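Local coordinates for 2-hydroxyisobutyryl-CoA synthetase (Aquincola tertiaricarbonis, PDB 6HDW), which is a synthetase of the AMP-binding (ANL) superfamily, with a large AMP-binding region and a C-terminal domain, at residues 153-158 against 283-288; 245-250 against 270-275. All blocks are in the same frame, centred on the assembly; numbering follows the deposited sequence.

Contact 1: residues 153-158 against 283-288. With 8LE ([[(2~{R},3~{S},4~{R},5~{R})-5-(6-aminopurin-9-yl)-3,4-bis(oxidanyl)oxolan-2-yl]methoxy-oxidanyl-phosphoryl] 2-methyl-2-oxidanyl-propanoate), chain B.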
ATOM      1  N   ARG A 153     -15.108 -15.161  -2.264  1.00 38.50           N
ATOM      2  CA  ARG A 153     -15.911 -16.319  -1.878  1.00 39.65           C
ATOM      3  C   ARG A 153     -15.890 -16.542  -0.360  1.00 43.81           C
ATOM      4  O   ARG A 153     -16.945 -16.717   0.250  1.00 44.32           O
ATOM      5  CB  ARG A 153     -15.402 -17.560  -2.632  1.00 39.05           C
ATOM      6  CG  ARG A 153     -15.876 -18.900  -2.097  1.00 41.74           C
ATOM      7  CD  ARG A 153     -15.343 -20.023  -2.945  1.00 42.37           C
ATOM      8  NE  ARG A 153     -15.675 -21.324  -2.379  1.00 46.99           N
ATOM      9  CZ  ARG A 153     -15.120 -22.467  -2.761  1.00 60.19           C
ATOM     10  NH1 ARG A 153     -14.201 -22.482  -3.717  1.00 46.62           N
ATOM     11  NH2 ARG A 153     -15.475 -23.606  -2.184  1.00 49.91           N
ATOM     12  N   ILE A 154     -14.683 -16.532   0.237  1.00 39.13           N
ATOM     13  CA  ILE A 154     -14.448 -16.719   1.672  1.00 37.59           C
ATOM     14  C   ILE A 154     -14.965 -15.504   2.478  1.00 40.65           C
ATOM     15  O   ILE A 154     -15.538 -15.697   3.544  1.00 41.06           O
ATOM     16  CB  ILE A 154     -12.947 -17.050   1.924  1.00 39.07           C
ATOM     17  CG1 ILE A 154     -12.564 -18.406   1.284  1.00 39.64           C
ATOM     18  CG2 ILE A 154     -12.607 -17.034   3.412  1.00 38.86           C
ATOM     19  CD1 ILE A 154     -11.080 -18.544   0.918  1.00 43.56           C
ATOM     20  N   MET A 155     -14.779 -14.264   1.960  1.00 35.99           N
ATOM     21  CA  MET A 155     -15.265 -13.028   2.600  1.00 34.87           C
ATOM     22  C   MET A 155     -16.810 -12.974   2.610  1.00 41.91           C
ATOM     23  O   MET A 155     -17.393 -12.442   3.556  1.00 41.39           O
ATOM     24  CB  MET A 155     -14.685 -11.783   1.909  1.00 35.27           C
ATOM     25  CG  MET A 155     -13.266 -11.442   2.359  1.00 35.45           C
ATOM     26  SD  MET A 155     -12.467 -10.236   1.269  1.00 36.17           S
ATOM     27  CE  MET A 155     -13.377  -8.764   1.689  1.00 32.55           C
ATOM     28  N   TRP A 156     -17.462 -13.541   1.563  1.00 40.80           N
ATOM     29  CA  TRP A 156     -18.923 -13.657   1.470  1.00 42.75           C
ATOM     30  C   TRP A 156     -19.410 -14.540   2.634  1.00 45.60           C
ATOM     31  O   TRP A 156     -20.405 -14.205   3.275  1.00 45.86           O
ATOM     32  CB  TRP A 156     -19.353 -14.240   0.105  1.00 43.45           C
ATOM     33  CG  TRP A 156     -20.833 -14.486  -0.016  1.00 47.44           C
ATOM     34  CD1 TRP A 156     -21.539 -15.520   0.527  1.00 51.73           C
ATOM     35  CD2 TRP A 156     -21.782 -13.687  -0.732  1.00 49.08           C
ATOM     36  NE1 TRP A 156     -22.874 -15.387   0.240  1.00 53.79           N
ATOM     37  CE2 TRP A 156     -23.053 -14.284  -0.551  1.00 55.26           C
ATOM     38  CE3 TRP A 156     -21.690 -12.514  -1.498  1.00 50.05           C
ATOM     39  CZ2 TRP A 156     -24.218 -13.759  -1.126  1.00 56.68           C
ATOM     40  CZ3 TRP A 156     -22.846 -11.990  -2.060  1.00 53.73           C
ATOM     41  CH2 TRP A 156     -24.094 -12.605  -1.866  1.00 56.77           C
ATOM     42  N   GLY A 157     -18.659 -15.609   2.923  1.00 41.24           N
ATOM     43  CA  GLY A 157     -18.921 -16.537   4.023  1.00 41.45           C
ATOM     44  C   GLY A 157     -18.893 -15.898   5.402  1.00 44.33           C
ATOM     45  O   GLY A 157     -19.518 -16.413   6.337  1.00 45.11           O
ATOM     46  N   MET A 158     -18.161 -14.771   5.538  1.00 38.20           N
ATOM     47  CA  MET A 158     -18.037 -13.982   6.766  1.00 36.89           C
ATOM     48  C   MET A 158     -19.196 -12.960   6.906  1.00 43.28           C
ATOM     49  O   MET A 158     -19.243 -12.206   7.887  1.00 43.14           O
ATOM     50  CB  MET A 158     -16.686 -13.255   6.789  1.00 36.65           C
ATOM     51  CG  MET A 158     -15.490 -14.172   6.799  1.00 38.69           C
ATOM     52  SD  MET A 158     -13.948 -13.228   6.768  1.00 40.29           S
ATOM     53  CE  MET A 158     -12.760 -14.539   7.077  1.00 36.00           C
ATOM     54  N   PRO A 283      -4.062 -17.974  -2.384  1.00 31.22           N
ATOM     55  CA  PRO A 283      -5.058 -17.395  -1.457  1.00 30.25           C
ATOM     56  C   PRO A 283      -4.926 -17.941  -0.029  1.00 33.76           C
ATOM     57  O   PRO A 283      -5.271 -19.086   0.243  1.00 34.60           O
ATOM     58  CB  PRO A 283      -6.396 -17.704  -2.155  1.00 32.83           C
ATOM     59  CG  PRO A 283      -6.134 -18.941  -2.948  1.00 37.72           C
ATOM     60  CD  PRO A 283      -4.709 -18.808  -3.418  1.00 33.29           C
ATOM     61  N   PHE A 284      -4.336 -17.134   0.863  1.00 29.55           N
ATOM     62  CA  PHE A 284      -4.020 -17.495   2.255  1.00 28.49           C
ATOM     63  C   PHE A 284      -5.256 -17.641   3.143  1.00 32.67           C
ATOM     64  O   PHE A 284      -5.175 -18.258   4.209  1.00 31.54           O
ATOM     65  CB  PHE A 284      -2.999 -16.511   2.868  1.00 28.84           C
ATOM     66  CG  PHE A 284      -3.447 -15.073   2.824  1.00 29.04           C
ATOM     67  CD1 PHE A 284      -4.300 -14.562   3.797  1.00 30.76           C
ATOM     68  CD2 PHE A 284      -3.042 -14.234   1.793  1.00 30.15           C
ATOM     69  CE1 PHE A 284      -4.752 -13.250   3.729  1.00 30.83           C
ATOM     70  CE2 PHE A 284      -3.485 -12.914   1.736  1.00 32.01           C
ATOM     71  CZ  PHE A 284      -4.342 -12.434   2.698  1.00 29.52           C
ATOM     72  N   MET A 285      -6.407 -17.105   2.687  1.00 29.26           N
ATOM     73  CA  MET A 285      -7.680 -17.237   3.394  1.00 28.76           C
ATOM     74  C   MET A 285      -8.252 -18.667   3.252  1.00 33.91           C
ATOM     75  O   MET A 285      -9.376 -18.910   3.701  1.00 33.67           O
ATOM     76  CB  MET A 285      -8.694 -16.173   2.925  1.00 30.58           C
ATOM     77  CG  MET A 285      -8.329 -14.773   3.335  1.00 32.30           C
ATOM     78  SD  MET A 285      -9.562 -13.572   2.807  1.00 36.03           S
ATOM     79  CE  MET A 285     -10.764 -13.759   4.085  1.00 34.05           C
ATOM     80  N   ASN A 286      -7.461 -19.628   2.675  1.00 31.53           N
ATOM     81  CA  ASN A 286      -7.847 -21.051   2.517  1.00 32.61           C
ATOM     82  C   ASN A 286      -8.221 -21.709   3.872  1.00 36.86           C
ATOM     83  O   ASN A 286      -8.896 -22.741   3.900  1.00 37.51           O
ATOM     84  CB  ASN A 286      -6.760 -21.847   1.777  1.00 31.05           C
ATOM     85  CG  ASN A 286      -5.504 -22.048   2.590  1.00 38.17           C
ATOM     86  OD1 ASN A 286      -4.728 -21.126   2.793  1.00 28.54           O
ATOM     87  ND2 ASN A 286      -5.295 -23.249   3.108  1.00 27.41           N
ATOM     88  N   VAL A 287      -7.741 -21.116   4.981  1.00 33.13           N
ATOM     89  CA  VAL A 287      -8.120 -21.463   6.359  1.00 33.75           C
ATOM     90  C   VAL A 287      -8.814 -20.208   6.882  1.00 37.04           C
ATOM     91  O   VAL A 287      -8.212 -19.121   6.852  1.00 34.89           O
ATOM     92  CB  VAL A 287      -7.016 -22.021   7.304  1.00 37.15           C
ATOM     93  CG1 VAL A 287      -6.647 -23.450   6.933  1.00 37.74           C
ATOM     94  CG2 VAL A 287      -5.780 -21.130   7.340  1.00 36.08           C
ATOM     95  N   ALA A 288     -10.129 -20.325   7.184  1.00 33.41           N
ATOM     96  CA  ALA A 288     -10.953 -19.189   7.601  1.00 32.64           C
ATOM     97  C   ALA A 288     -12.261 -19.588   8.238  1.00 38.39           C
ATOM     98  O   ALA A 288     -12.932 -20.515   7.771  1.00 39.79           O
ATOM     99  CB  ALA A 288     -11.246 -18.288   6.407  1.00 32.52           C
TER
HETATM  100  C2  8LE B1001      -2.112 -18.145  13.748  1.00 36.89           C
HETATM  101  CAA 8LE B1001      -0.528 -13.477   4.612  1.00 32.56           C
HETATM  102  CAZ 8LE B1001      -0.678 -13.902   6.085  1.00 33.20           C
HETATM  103  CAB 8LE B1001      -1.463 -15.224   6.177  1.00 31.17           C
HETATM  104  OAF 8LE B1001      -1.427 -12.914   6.778  1.00 30.69           O
HETATM  105  CAS 8LE B1001       0.720 -14.027   6.743  1.00 37.08           C
HETATM  106  OAD 8LE B1001       0.998 -13.391   7.756  1.00 38.09           O
HETATM  107  OAQ 8LE B1001       1.601 -14.854   6.106  1.00 39.96           O
HETATM  108  PBC 8LE B1001       3.224 -14.938   6.362  1.00 38.94           P
HETATM  109  OAI 8LE B1001       3.818 -13.460   6.400  1.00 34.68           O
HETATM  110  OAE 8LE B1001       3.848 -15.811   5.341  1.00 44.06           O
HETATM  111  O5' 8LE B1001       3.400 -15.575   7.794  1.00 38.43           O
HETATM  112  C5' 8LE B1001       2.741 -16.817   8.000  1.00 35.22           C
HETATM  113  C4' 8LE B1001       2.882 -17.212   9.445  1.00 31.62           C
HETATM  114  O4' 8LE B1001       2.127 -16.272  10.250  1.00 31.34           O
HETATM  115  C3' 8LE B1001       2.196 -18.513   9.588  1.00 31.85           C
HETATM  116  O3' 8LE B1001       3.130 -19.566   9.332  1.00 30.83           O
HETATM  117  C2' 8LE B1001       1.755 -18.464  11.052  1.00 33.51           C
HETATM  118  O2' 8LE B1001       2.847 -18.731  11.982  1.00 35.26           O
HETATM  119  C1' 8LE B1001       1.329 -17.020  11.194  1.00 32.25           C
HETATM  120  N9  8LE B1001      -0.138 -16.844  10.946  1.00 37.11           N
HETATM  121  C8  8LE B1001      -0.745 -16.312   9.879  1.00 37.48           C
HETATM  122  N7  8LE B1001      -2.057 -16.359  10.085  1.00 38.24           N
HETATM  123  C5  8LE B1001      -2.275 -16.937  11.271  1.00 38.48           C
HETATM  124  C4  8LE B1001      -1.077 -17.240  11.802  1.00 38.12           C
HETATM  125  N3  8LE B1001      -0.968 -17.816  13.023  1.00 36.73           N
HETATM  126  N1  8LE B1001      -3.343 -17.819  13.173  1.00 38.11           N
HETATM  127  C6  8LE B1001      -3.392 -17.212  11.972  1.00 37.59           C
HETATM  128  N6  8LE B1001      -4.563 -16.889  11.438  1.00 35.34           N
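The thioether end of M285 is the bump of this interface, and the hollow that takes it is made by three side chains at the end of helix 141-157: I154, M155 and, just past it, M158. Methyl CE of M285 lies 3.7 Å from CE of M158 and 3.8 Å from CG2 of I154, while M155 closes the third side with its CG at 3.8 Å from the same M285 CE. The chain of M285 runs straight out to its sulfur and then bends (chi3 81°), which turns the methyl into this three-sided socket. M158 does the reverse, staying extended to its end (chi3 170°), and its axis slants across that of M285.

I154 is the reciprocal bump. Its two branches divide the work: CD1 rests on the backbone of the opposite segment, 3.3 Å from the carbonyl oxygen M285 O, and CG2 presses on the small methyl of A288, with 3.5 Å between I154 CG2 and A288 CB. A288 CB is also touched by M158 CE, at 4.1 Å. In the AMP-binding fold this joins the C-terminal end of helix 141-157 to the loop that leads into strand 287-288; the contact is buried, the side chains that meet are all apolar, and three of them are methionines. F248, from the neighbouring parallel sheet, packs against M155, M158 and M285 and so adds an aromatic wall to the cluster.

One residue before M285, F284 takes no part in this cluster and meets the ligand instead. It directs its CB away from segment 153-158, and one ring face receives methyl CAA of 8LE, 3.7 Å above the plane and displaced toward the rim. The second methyl, 8LE CAB, lies 3.8 Å from F284 CD1, while the ring of H151, on the same helix 141-157, meets F284 edge-to-face.

Contact 2: residues 245-250 against 270-275. With 8LE ([[(2~{R},3~{S},4~{R},5~{R})-5-(6-aminopurin-9-yl)-3,4-bis(oxidanyl)oxolan-2-yl]methoxy-oxidanyl-phosphoryl] 2-methyl-2-oxidanyl-propanoate), chain B.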
ATOM      1  N   LYS A 245     -19.549  -4.423  11.444  1.00 45.02           N
ATOM      2  CA  LYS A 245     -20.331  -5.646  11.645  1.00 45.73           C
ATOM      3  C   LYS A 245     -19.321  -6.746  11.962  1.00 48.53           C
ATOM      4  O   LYS A 245     -19.604  -7.661  12.740  1.00 48.46           O
ATOM      5  CB  LYS A 245     -21.170  -6.008  10.406  1.00 48.65           C
ATOM      6  CG  LYS A 245     -22.194  -4.939   9.991  1.00 69.53           C
ATOM      7  CD  LYS A 245     -23.371  -4.795  10.979  1.00 83.97           C
ATOM      8  CE  LYS A 245     -24.202  -3.554  10.728  1.00 96.50           C
ATOM      9  NZ  LYS A 245     -23.495  -2.301  11.118  1.00100.54           N
ATOM     10  N   CYS A 246     -18.115  -6.636  11.369  1.00 43.82           N
ATOM     11  CA  CYS A 246     -17.056  -7.599  11.616  1.00 42.42           C
ATOM     12  C   CYS A 246     -15.661  -7.048  11.378  1.00 44.02           C
ATOM     13  O   CYS A 246     -15.468  -6.003  10.758  1.00 41.85           O
ATOM     14  CB  CYS A 246     -17.284  -8.894  10.839  1.00 42.56           C
ATOM     15  SG  CYS A 246     -16.635  -8.879   9.151  1.00 44.80           S
ATOM     16  N   LEU A 247     -14.690  -7.784  11.918  1.00 40.01           N
ATOM     17  CA  LEU A 247     -13.259  -7.579  11.777  1.00 37.12           C
ATOM     18  C   LEU A 247     -12.741  -8.969  11.446  1.00 38.04           C
ATOM     19  O   LEU A 247     -13.141  -9.939  12.095  1.00 38.32           O
ATOM     20  CB  LEU A 247     -12.618  -7.066  13.083  1.00 37.15           C
ATOM     21  CG  LEU A 247     -13.075  -5.705  13.603  1.00 42.07           C
ATOM     22  CD1 LEU A 247     -14.153  -5.875  14.669  1.00 43.67           C
ATOM     23  CD2 LEU A 247     -11.899  -4.913  14.175  1.00 42.62           C
ATOM     24  N   PHE A 248     -11.932  -9.082  10.396  1.00 32.35           N
ATOM     25  CA  PHE A 248     -11.358 -10.357   9.986  1.00 31.73           C
ATOM     26  C   PHE A 248      -9.850 -10.230   9.949  1.00 33.33           C
ATOM     27  O   PHE A 248      -9.324  -9.245   9.449  1.00 32.37           O
ATOM     28  CB  PHE A 248     -12.002 -10.906   8.699  1.00 33.55           C
ATOM     29  CG  PHE A 248     -11.701 -10.225   7.386  1.00 34.58           C
ATOM     30  CD1 PHE A 248     -12.298  -9.011   7.058  1.00 37.52           C
ATOM     31  CD2 PHE A 248     -10.929 -10.861   6.417  1.00 36.16           C
ATOM     32  CE1 PHE A 248     -12.062  -8.407   5.819  1.00 37.81           C
ATOM     33  CE2 PHE A 248     -10.704 -10.262   5.173  1.00 38.47           C
ATOM     34  CZ  PHE A 248     -11.260  -9.033   4.889  1.00 36.66           C
ATOM     35  N   PHE A 249      -9.159 -11.155  10.597  1.00 30.67           N
ATOM     36  CA  PHE A 249      -7.718 -11.029  10.759  1.00 29.67           C
ATOM     37  C   PHE A 249      -6.929 -12.228  10.324  1.00 34.10           C
ATOM     38  O   PHE A 249      -7.430 -13.357  10.359  1.00 34.52           O
ATOM     39  CB  PHE A 249      -7.369 -10.775  12.252  1.00 31.83           C
ATOM     40  CG  PHE A 249      -8.158  -9.733  13.012  1.00 33.15           C
ATOM     41  CD1 PHE A 249      -8.048  -8.384  12.694  1.00 34.36           C
ATOM     42  CD2 PHE A 249      -8.945 -10.094  14.101  1.00 36.63           C
ATOM     43  CE1 PHE A 249      -8.766  -7.422  13.405  1.00 36.04           C
ATOM     44  CE2 PHE A 249      -9.650  -9.127  14.825  1.00 39.78           C
ATOM     45  CZ  PHE A 249      -9.544  -7.799  14.481  1.00 36.93           C
ATOM     46  N   SER A 250      -5.643 -11.968  10.015  1.00 29.86           N
ATOM     47  CA  SER A 250      -4.597 -12.943   9.714  1.00 29.19           C
ATOM     48  C   SER A 250      -3.228 -12.357  10.110  1.00 33.91           C
ATOM     49  O   SER A 250      -3.111 -11.149  10.336  1.00 34.02           O
ATOM     50  CB  SER A 250      -4.624 -13.347   8.240  1.00 29.60           C
ATOM     51  OG  SER A 250      -4.029 -12.377   7.394  1.00 34.27           O
ATOM     52  N   ALA A 270     -18.589  -5.758  17.480  1.00 47.73           N
ATOM     53  CA  ALA A 270     -18.666  -6.455  16.197  1.00 45.86           C
ATOM     54  C   ALA A 270     -18.159  -7.886  16.332  1.00 48.66           C
ATOM     55  O   ALA A 270     -17.694  -8.271  17.409  1.00 49.64           O
ATOM     56  CB  ALA A 270     -17.837  -5.698  15.156  1.00 44.17           C
ATOM     57  N   LYS A 271     -18.289  -8.684  15.262  1.00 43.33           N
ATOM     58  CA  LYS A 271     -17.808 -10.063  15.250  1.00 42.45           C
ATOM     59  C   LYS A 271     -16.358 -10.111  14.790  1.00 43.73           C
ATOM     60  O   LYS A 271     -15.908  -9.225  14.063  1.00 41.81           O
ATOM     61  CB  LYS A 271     -18.696 -10.954  14.372  1.00 45.30           C
ATOM     62  CG  LYS A 271     -19.962 -11.391  15.081  1.00 62.34           C
ATOM     63  CD  LYS A 271     -20.846 -12.236  14.195  1.00 72.76           C
ATOM     64  CE  LYS A 271     -20.671 -13.713  14.422  1.00 79.05           C
ATOM     65  NZ  LYS A 271     -21.738 -14.473  13.735  1.00 87.25           N
ATOM     66  N   VAL A 272     -15.621 -11.134  15.241  1.00 40.29           N
ATOM     67  CA  VAL A 272     -14.219 -11.334  14.888  1.00 37.75           C
ATOM     68  C   VAL A 272     -14.063 -12.643  14.126  1.00 40.44           C
ATOM     69  O   VAL A 272     -14.581 -13.671  14.555  1.00 40.56           O
ATOM     70  CB  VAL A 272     -13.269 -11.219  16.120  1.00 41.48           C
ATOM     71  CG1 VAL A 272     -11.903 -11.845  15.841  1.00 39.98           C
ATOM     72  CG2 VAL A 272     -13.107  -9.761  16.546  1.00 41.12           C
ATOM     73  N   TYR A 273     -13.350 -12.602  12.994  1.00 36.06           N
ATOM     74  CA  TYR A 273     -13.100 -13.800  12.205  1.00 35.15           C
ATOM     75  C   TYR A 273     -11.636 -14.064  12.045  1.00 37.96           C
ATOM     76  O   TYR A 273     -10.862 -13.149  11.748  1.00 36.85           O
ATOM     77  CB  TYR A 273     -13.796 -13.751  10.832  1.00 35.66           C
ATOM     78  CG  TYR A 273     -15.295 -13.632  10.936  1.00 38.34           C
ATOM     79  CD1 TYR A 273     -16.046 -14.604  11.594  1.00 41.95           C
ATOM     80  CD2 TYR A 273     -15.963 -12.525  10.425  1.00 38.67           C
ATOM     81  CE1 TYR A 273     -17.426 -14.482  11.727  1.00 45.00           C
ATOM     82  CE2 TYR A 273     -17.346 -12.396  10.548  1.00 40.72           C
ATOM     83  CZ  TYR A 273     -18.075 -13.383  11.190  1.00 48.34           C
ATOM     84  OH  TYR A 273     -19.433 -13.268  11.315  1.00 49.86           O
ATOM     85  N   ASP A 274     -11.268 -15.336  12.216  1.00 34.75           N
ATOM     86  CA  ASP A 274      -9.916 -15.841  12.046  1.00 33.75           C
ATOM     87  C   ASP A 274      -9.771 -16.395  10.623  1.00 36.34           C
ATOM     88  O   ASP A 274     -10.667 -17.088  10.132  1.00 35.42           O
ATOM     89  CB  ASP A 274      -9.644 -16.949  13.073  1.00 36.56           C
ATOM     90  CG  ASP A 274      -8.185 -17.318  13.280  1.00 45.12           C
ATOM     91  OD1 ASP A 274      -7.308 -16.467  13.006  1.00 45.12           O
ATOM     92  OD2 ASP A 274      -7.924 -18.420  13.807  1.00 48.23           O
ATOM     93  N   CYS A 275      -8.656 -16.050   9.961  1.00 31.22           N
ATOM     94  CA  CYS A 275      -8.261 -16.535   8.638  1.00 30.34           C
ATOM     95  C   CYS A 275      -6.743 -16.459   8.512  1.00 32.75           C
ATOM     96  O   CYS A 275      -6.100 -15.874   9.375  1.00 31.73           O
ATOM     97  CB  CYS A 275      -8.973 -15.793   7.502  1.00 29.96           C
ATOM     98  SG  CYS A 275      -8.391 -14.105   7.207  1.00 32.54           S
TER
HETATM   99  C2  8LE B1001      -2.112 -18.145  13.748  1.00 36.89           C
HETATM  100  CAA 8LE B1001      -0.528 -13.477   4.612  1.00 32.56           C
HETATM  101  CAZ 8LE B1001      -0.678 -13.902   6.085  1.00 33.20           C
HETATM  102  CAB 8LE B1001      -1.463 -15.224   6.177  1.00 31.17           C
HETATM  103  OAF 8LE B1001      -1.427 -12.914   6.778  1.00 30.69           O
HETATM  104  CAS 8LE B1001       0.720 -14.027   6.743  1.00 37.08           C
HETATM  105  OAD 8LE B1001       0.998 -13.391   7.756  1.00 38.09           O
HETATM  106  OAQ 8LE B1001       1.601 -14.854   6.106  1.00 39.96           O
HETATM  107  PBC 8LE B1001       3.224 -14.938   6.362  1.00 38.94           P
HETATM  108  OAI 8LE B1001       3.818 -13.460   6.400  1.00 34.68           O
HETATM  109  OAE 8LE B1001       3.848 -15.811   5.341  1.00 44.06           O
HETATM  110  O5' 8LE B1001       3.400 -15.575   7.794  1.00 38.43           O
HETATM  111  C5' 8LE B1001       2.741 -16.817   8.000  1.00 35.22           C
HETATM  112  C4' 8LE B1001       2.882 -17.212   9.445  1.00 31.62           C
HETATM  113  O4' 8LE B1001       2.127 -16.272  10.250  1.00 31.34           O
HETATM  114  C3' 8LE B1001       2.196 -18.513   9.588  1.00 31.85           C
HETATM  115  O3' 8LE B1001       3.130 -19.566   9.332  1.00 30.83           O
HETATM  116  C2' 8LE B1001       1.755 -18.464  11.052  1.00 33.51           C
HETATM  117  O2' 8LE B1001       2.847 -18.731  11.982  1.00 35.26           O
HETATM  118  C1' 8LE B1001       1.329 -17.020  11.194  1.00 32.25           C
HETATM  119  N9  8LE B1001      -0.138 -16.844  10.946  1.00 37.11           N
HETATM  120  C8  8LE B1001      -0.745 -16.312   9.879  1.00 37.48           C
HETATM  121  N7  8LE B1001      -2.057 -16.359  10.085  1.00 38.24           N
HETATM  122  C5  8LE B1001      -2.275 -16.937  11.271  1.00 38.48           C
HETATM  123  C4  8LE B1001      -1.077 -17.240  11.802  1.00 38.12           C
HETATM  124  N3  8LE B1001      -0.968 -17.816  13.023  1.00 36.73           N
HETATM  125  N1  8LE B1001      -3.343 -17.819  13.173  1.00 38.11           N
HETATM  126  C6  8LE B1001      -3.392 -17.212  11.972  1.00 37.59           C
HETATM  127  N6  8LE B1001      -4.563 -16.889  11.438  1.00 35.34           N
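The sulfur of C246 meets the edge of the Y273 ring across two neighbouring parallel strands, 246-249 and 271-274, the two strands of a beta-alpha-beta unit whose crossover is helix 258-268. C246 SG lies in the plane of that ring, 5.0 Å from its centroid. It is 3.9 Å from Y273 CE2, whereas C246 CB comes to 3.5 Å from the same atom. With its first torsion at 86°, C246 holds SG between the backbone N and the carbonyl carbon, which brings the sulfur to the ring's rim.

On the same side of the sheet, F248 and Y273 touch through their CB atoms, but the F248 ring then leads away from strand 271-274. C275 SG approaches the edge of that ring, near its plane. The other side carries L247, F249, V272 and D274. Here the F249 side chain slants across V272, its CE2 lying 3.7 Å from V272 CG1, and both pack against I264 of the crossover helix. L247 sets CD1 beside A270 CB.

A parallel ladder of backbone bonds keeps these side chains in step: K271 N, Y273 N and C275 N give to K245 O, L247 O and F249 O, while L247 N and F249 N give in return to K271 O and Y273 O. At the C-terminal ends of the strands the ladder opens onto 8LE. S250 OG shares a 2.7 Å hydrogen bond with 8LE OAF and also bonds to Y219 OH. The 8LE amine N6 donates to C275 O at 2.8 Å and, less closely, to D274 OD1 at 3.2 Å, while S256 OG holds the other carboxylate oxygen, D274 OD2.

Overall arrangement
The two contacts lie in the AMP-binding part of the chain, their centres about 11 Å apart. In sequence, helix 141-157 supplies the first half of contact 1, both strands of contact 2 follow, and segment 283-288, a loop running into strand 287-288, returns to complete contact 1. Strand 271-274 is an outermost strand of the five-stranded parallel sheet, and the next strand in the chain, 287-288, belongs to a separate antiparallel sheet. The contacts touch directly, M158 SD packing on F248 CB and A288 CB on C275 CB. F284, in segment 283-288, and S250, in contact 2, meet the same branched end of 8LE, while D274 and C275 meet its adenine N6.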